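Local atomic coordinates of predicted flavin-nucleotide-binding protein from COG3576 family structurally related to pyridoxine 5'-phosphate oxidase (Lactobacillus delbrueckii subsp. bulgaricus, PDB entry 2HTD), a protein that probably binds a flavin nucleotide and belongs to the pyridoxamine 5'-phosphate oxidase family, though its own reaction and substrate are not established. Residues B[43-48]-B[76-81]; B[107-112]-B[129-134]. All coordinates share one frame; numbering follows the deposited sequence.

Interaction 1 (B[43-48]-B[76-81]); sequences LATVDA and GEAYEN. With SO4 (sulfate ion), chain C.
Thr45 and Asn81 meet side chain to side chain where strand 41-46 passes helix 77-83, the axes of segments 43-46 and 77-81 coming within 7.8 Å. The amide nitrogen ND2 of Asn81 donates to OG1 of Thr45 over 2.8 Å in a nearly straight bond (172°), with the hydroxyl lying in the amide plane. Thr45 can accept there because its chi1 of 65° sets OG1 between backbone N and carbonyl carbon, facing the helix; the same oxygen is also hydrogen-bonded to OE1 of Gln53 on the adjoining strand. The rest of the Asn81 amide lies close to the end of the strand, its CG 3.3 Å from the carbonyl oxygen of Val46 and its OD1 3.4 Å from CA of Asp47. Two further hydrogen bonds help to fix the rotation of the amide: OD1 accepts from NH1 of Arg84, and ND2 makes a weak second bond to OE2 of Glu77, one helical turn back.

Glu77 reaches that point by an extended chain, with CG anti to its backbone N (chi1 -159°). Its OE2 stands 4.2 Å from OD2 of Asp47, two like charges bridged by a water that donates to both oxygens and probably eases their repulsion. Toward the start of segment 43-48 the contact turns apolar: CD2 of Leu43 rests on CB of Ala78 at 4.0 Å, beside CG2 of Thr45.

Gly76 is the N-cap of the helix. A sulfate, probably from the crystallisation liquor, accepts through its O3 from N of Glu77 (2.9 Å) and through its O2 from N of Ala78, with Met20 N of the second subunit as a further donor. First-turn backbone N-H groups holding an oxyanion are typical of a helix N-terminus, here packed against the antiparallel sheet of a pyridoxamine 5'-phosphate oxidase-like fold.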
# COMPACT_ATOMS: atom_id res chain seq x y z
N LEU B 43 -3.20 2.26 2.73
CA LEU B 43 -2.33 2.49 3.87
C LEU B 43 -1.43 1.29 4.10
O LEU B 43 -1.86 0.16 3.99
CB LEU B 43 -3.20 2.74 5.10
CG LEU B 43 -2.76 2.87 6.54
CD1 LEU B 43 -3.89 3.54 7.29
CD2 LEU B 43 -2.46 1.52 7.16
N ALA B 44 -0.19 1.56 4.48
CA ALA B 44 0.81 0.54 4.72
C ALA B 44 1.44 0.76 6.07
O ALA B 44 1.65 1.91 6.48
CB ALA B 44 1.90 0.56 3.63
N THR B 45 1.70 -0.35 6.76
CA THR B 45 2.32 -0.39 8.08
C THR B 45 3.36 -1.49 8.07
O THR B 45 3.49 -2.25 7.10
CB THR B 45 1.29 -0.66 9.21
OG1 THR B 45 0.72 -1.97 9.06
CG2 THR B 45 0.20 0.41 9.24
N VAL B 46 4.10 -1.60 9.17
CA VAL B 46 5.20 -2.54 9.30
C VAL B 46 4.92 -3.44 10.48
O VAL B 46 4.61 -2.98 11.59
CB VAL B 46 6.49 -1.79 9.55
CG1 VAL B 46 7.64 -2.72 9.60
CG2 VAL B 46 6.71 -0.72 8.49
N ASP B 47 5.04 -4.74 10.25
CA ASP B 47 4.73 -5.73 11.26
C ASP B 47 5.90 -5.99 12.16
O ASP B 47 6.96 -5.34 12.08
CB ASP B 47 4.15 -7.02 10.65
CG ASP B 47 5.17 -7.86 9.90
OD1 ASP B 47 6.38 -7.78 10.17
OD2 ASP B 47 4.71 -8.63 9.02
N ALA B 48 5.71 -6.93 13.07
CA ALA B 48 6.68 -7.17 14.11
C ALA B 48 8.02 -7.74 13.59
O ALA B 48 9.03 -7.66 14.28
CB ALA B 48 6.09 -8.11 15.16
N GLY B 76 -7.52 -4.51 13.24
CA GLY B 76 -6.84 -5.71 12.73
C GLY B 76 -5.34 -5.49 12.69
O GLY B 76 -4.77 -4.89 13.60
N GLU B 77 -4.68 -6.00 11.65
CA GLU B 77 -3.21 -5.92 11.60
C GLU B 77 -2.63 -4.52 11.53
O GLU B 77 -1.66 -4.24 12.24
CB GLU B 77 -2.62 -6.72 10.44
CG GLU B 77 -1.15 -7.04 10.72
CD GLU B 77 -0.40 -7.64 9.54
OE1 GLU B 77 -0.94 -8.59 8.90
OE2 GLU B 77 0.74 -7.16 9.30
N ALA B 78 -3.17 -3.65 10.68
CA ALA B 78 -2.70 -2.27 10.64
C ALA B 78 -2.77 -1.65 12.04
O ALA B 78 -1.85 -0.99 12.47
CB ALA B 78 -3.49 -1.44 9.65
N TYR B 79 -3.87 -1.87 12.74
CA TYR B 79 -4.04 -1.25 14.04
C TYR B 79 -3.03 -1.81 15.02
O TYR B 79 -2.40 -1.06 15.74
CB TYR B 79 -5.46 -1.39 14.54
CG TYR B 79 -5.58 -1.25 16.05
CD1 TYR B 79 -5.60 -0.00 16.64
CD2 TYR B 79 -5.62 -2.36 16.86
CE1 TYR B 79 -5.69 0.14 18.02
CE2 TYR B 79 -5.70 -2.24 18.25
CZ TYR B 79 -5.73 -0.98 18.83
OH TYR B 79 -5.82 -0.85 20.21
N GLU B 80 -2.88 -3.14 15.05
CA GLU B 80 -1.90 -3.76 15.93
C GLU B 80 -0.49 -3.27 15.61
O GLU B 80 0.30 -3.07 16.52
CB GLU B 80 -1.95 -5.27 15.81
CG GLU B 80 -3.27 -5.87 16.31
CD GLU B 80 -3.51 -5.80 17.84
OE1 GLU B 80 -2.61 -5.39 18.62
OE2 GLU B 80 -4.63 -6.18 18.25
N ASN B 81 -0.16 -3.08 14.32
CA ASN B 81 1.18 -2.56 13.95
C ASN B 81 1.38 -1.14 14.44
O ASN B 81 2.43 -0.79 15.00
CB ASN B 81 1.46 -2.63 12.46
CG ASN B 81 1.52 -4.03 11.94
OD1 ASN B 81 1.70 -4.98 12.69
ND2 ASN B 81 1.36 -4.17 10.63
S SO4 C . -6.44 -5.29 8.60
O1 SO4 C . -7.60 -4.69 9.24
O2 SO4 C . -5.32 -4.35 8.69
O3 SO4 C . -6.13 -6.57 9.25
O4 SO4 C . -6.81 -5.61 7.23
O HOH W 1 2.21 -8.82 7.99

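Interaction 2 (B[107-112]-B[129-134])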
# COMPACT_ATOMS: atom_id res chain seq x y z
N ALA B 107 1.44 8.12 13.60
CA ALA B 107 0.06 7.94 14.01
C ALA B 107 -0.15 8.38 15.44
O ALA B 107 0.72 8.18 16.28
CB ALA B 107 -0.33 6.49 13.89
N GLU B 108 -1.30 8.99 15.69
CA GLU B 108 -1.73 9.41 17.03
C GLU B 108 -3.11 8.80 17.18
O GLU B 108 -4.05 9.18 16.48
CB GLU B 108 -1.74 10.95 17.07
CG GLU B 108 -2.58 11.65 18.15
CD GLU B 108 -2.74 13.18 17.90
OE1 GLU B 108 -1.71 13.88 18.05
OE2 GLU B 108 -3.86 13.68 17.58
N VAL B 109 -3.24 7.79 18.04
CA VAL B 109 -4.49 7.06 18.14
C VAL B 109 -5.32 7.51 19.33
O VAL B 109 -4.80 7.60 20.44
CB VAL B 109 -4.24 5.55 18.27
CG1 VAL B 109 -5.55 4.78 18.39
CG2 VAL B 109 -3.41 5.03 17.09
N HIS B 110 -6.61 7.74 19.10
CA HIS B 110 -7.52 8.21 20.12
C HIS B 110 -8.60 7.19 20.23
O HIS B 110 -9.38 7.03 19.31
CB HIS B 110 -8.12 9.52 19.69
CG HIS B 110 -7.12 10.61 19.52
ND1 HIS B 110 -6.81 11.47 20.54
CD2 HIS B 110 -6.40 11.00 18.45
CE1 HIS B 110 -5.91 12.34 20.12
NE2 HIS B 110 -5.65 12.08 18.85
N GLU B 111 -8.63 6.47 21.35
CA GLU B 111 -9.55 5.34 21.48
C GLU B 111 -10.89 5.78 22.06
O GLU B 111 -11.94 5.64 21.41
CB GLU B 111 -8.91 4.20 22.28
CG GLU B 111 -7.70 3.59 21.52
CD GLU B 111 -7.17 2.28 22.11
OE1 GLU B 111 -7.74 1.79 23.12
OE2 GLU B 111 -6.18 1.74 21.56
N ASP B 112 -10.87 6.36 23.26
CA ASP B 112 -12.12 6.81 23.90
C ASP B 112 -11.93 8.05 24.77
O ASP B 112 -12.54 8.19 25.83
CB ASP B 112 -12.75 5.66 24.71
CG ASP B 112 -14.17 5.99 25.20
OD1 ASP B 112 -14.99 6.51 24.41
OD2 ASP B 112 -14.45 5.73 26.39
N PHE B 129 -11.93 3.50 16.69
CA PHE B 129 -10.85 4.40 17.12
C PHE B 129 -10.57 5.44 16.06
O PHE B 129 -10.75 5.20 14.85
CB PHE B 129 -9.57 3.65 17.42
CG PHE B 129 -9.72 2.54 18.42
CD1 PHE B 129 -10.67 2.60 19.43
CD2 PHE B 129 -8.88 1.45 18.36
CE1 PHE B 129 -10.79 1.57 20.34
CE2 PHE B 129 -8.99 0.43 19.29
CZ PHE B 129 -9.95 0.48 20.27
N VAL B 130 -10.17 6.63 16.51
CA VAL B 130 -9.84 7.73 15.61
C VAL B 130 -8.34 7.79 15.52
O VAL B 130 -7.66 7.92 16.52
CB VAL B 130 -10.40 9.05 16.16
CG1 VAL B 130 -9.95 10.30 15.30
CG2 VAL B 130 -11.92 8.96 16.28
N VAL B 131 -7.83 7.62 14.31
CA VAL B 131 -6.40 7.70 14.10
C VAL B 131 -6.08 8.98 13.35
O VAL B 131 -6.54 9.17 12.25
CB VAL B 131 -5.87 6.53 13.32
CG1 VAL B 131 -4.32 6.64 13.22
CG2 VAL B 131 -6.34 5.22 13.94
N ASN B 132 -5.29 9.84 13.97
CA ASN B 132 -4.77 11.03 13.32
C ASN B 132 -3.37 10.72 12.80
O ASN B 132 -2.62 10.01 13.43
CB ASN B 132 -4.71 12.20 14.30
CG ASN B 132 -6.07 12.87 14.52
OD1 ASN B 132 -7.09 12.25 14.45
ND2 ASN B 132 -6.06 14.14 14.81
N LEU B 133 -3.02 11.32 11.67
CA LEU B 133 -1.76 11.02 11.01
C LEU B 133 -1.06 12.33 10.78
O LEU B 133 -1.59 13.21 10.11
CB LEU B 133 -2.03 10.29 9.70
CG LEU B 133 -2.62 8.89 9.78
CD1 LEU B 133 -3.05 8.43 8.41
CD2 LEU B 133 -1.60 7.97 10.37
N ASN B 134 0.14 12.44 11.32
CA ASN B 134 0.96 13.62 11.23
C ASN B 134 1.97 13.39 10.13
O ASN B 134 2.88 12.57 10.23
CB ASN B 134 1.71 13.91 12.54
CG ASN B 134 0.81 13.81 13.77
OD1 ASN B 134 -0.37 14.14 13.74
ND2 ASN B 134 1.38 13.31 14.87
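Segments 107-112 and 129-134 run antiparallel, their strand axes 4.6 Å apart at 159°, and the pairs Glu108-Asn132 and His110-Val130 are each closed by two backbone hydrogen bonds. The shortest of these include His110 N to Val130 O at 2.8 Å. Ala107-Leu133 and Val109-Val131 are the non-hydrogen-bonded pairs; on their face CB of Ala107 touches CD2 of Leu133 and CG1 of Val131, both at 4.0 Å.

On the other face, NE2 of His110 donates to OE2 of Glu108 over 2.7 Å; the acceptor lies in the ring plane, but NE2 meets the carboxylate on its anti side, tilted 32° out of its plane. Asn132 lies alongside Glu108, its amide bonded to Gln69 and Tyr115.

At the strand end Glu111 lies over the Phe129 ring: CG sits 3.7 Å from the centroid, and the carboxylate plane is only 4° from the ring plane. Replacing Phe129 with an alanine would probably leave the Glu111 chain without its flat support and its carboxylate freer to turn, despite the probable hydrogen bond between its OE2 and Tyr79 OH.

Four main-chain bonds thus set the register, between an apolar face of Ala107, Val109, Val131 and Leu133 and one mixing the His110-Glu108 bond and Asn132 with apolar Val130.

Both contacts rest on the same antiparallel sheet, with centres 14 Å apart. Interaction 1 sets a helix against strand 41-46, burying 248 Å² and held by one direct side-chain hydrogen bond and a bridging water, whereas interaction 2 joins neighbouring strands, burying 527 Å², with four backbone hydrogen bonds between them. Each is partly buried, four of its touching residues being buried and one exposed. Tyr79 connects them: its side chain leaves the helix away from segment 43-48, its OH lies 2.9 Å from OE2 of Glu111, and its ring meets that of Phe129. Ile82 of helix 77-83 also packs on Ala107 and Val109. The second subunit reaches interaction 1, while no other chain of the assembly touches the segments of interaction 2.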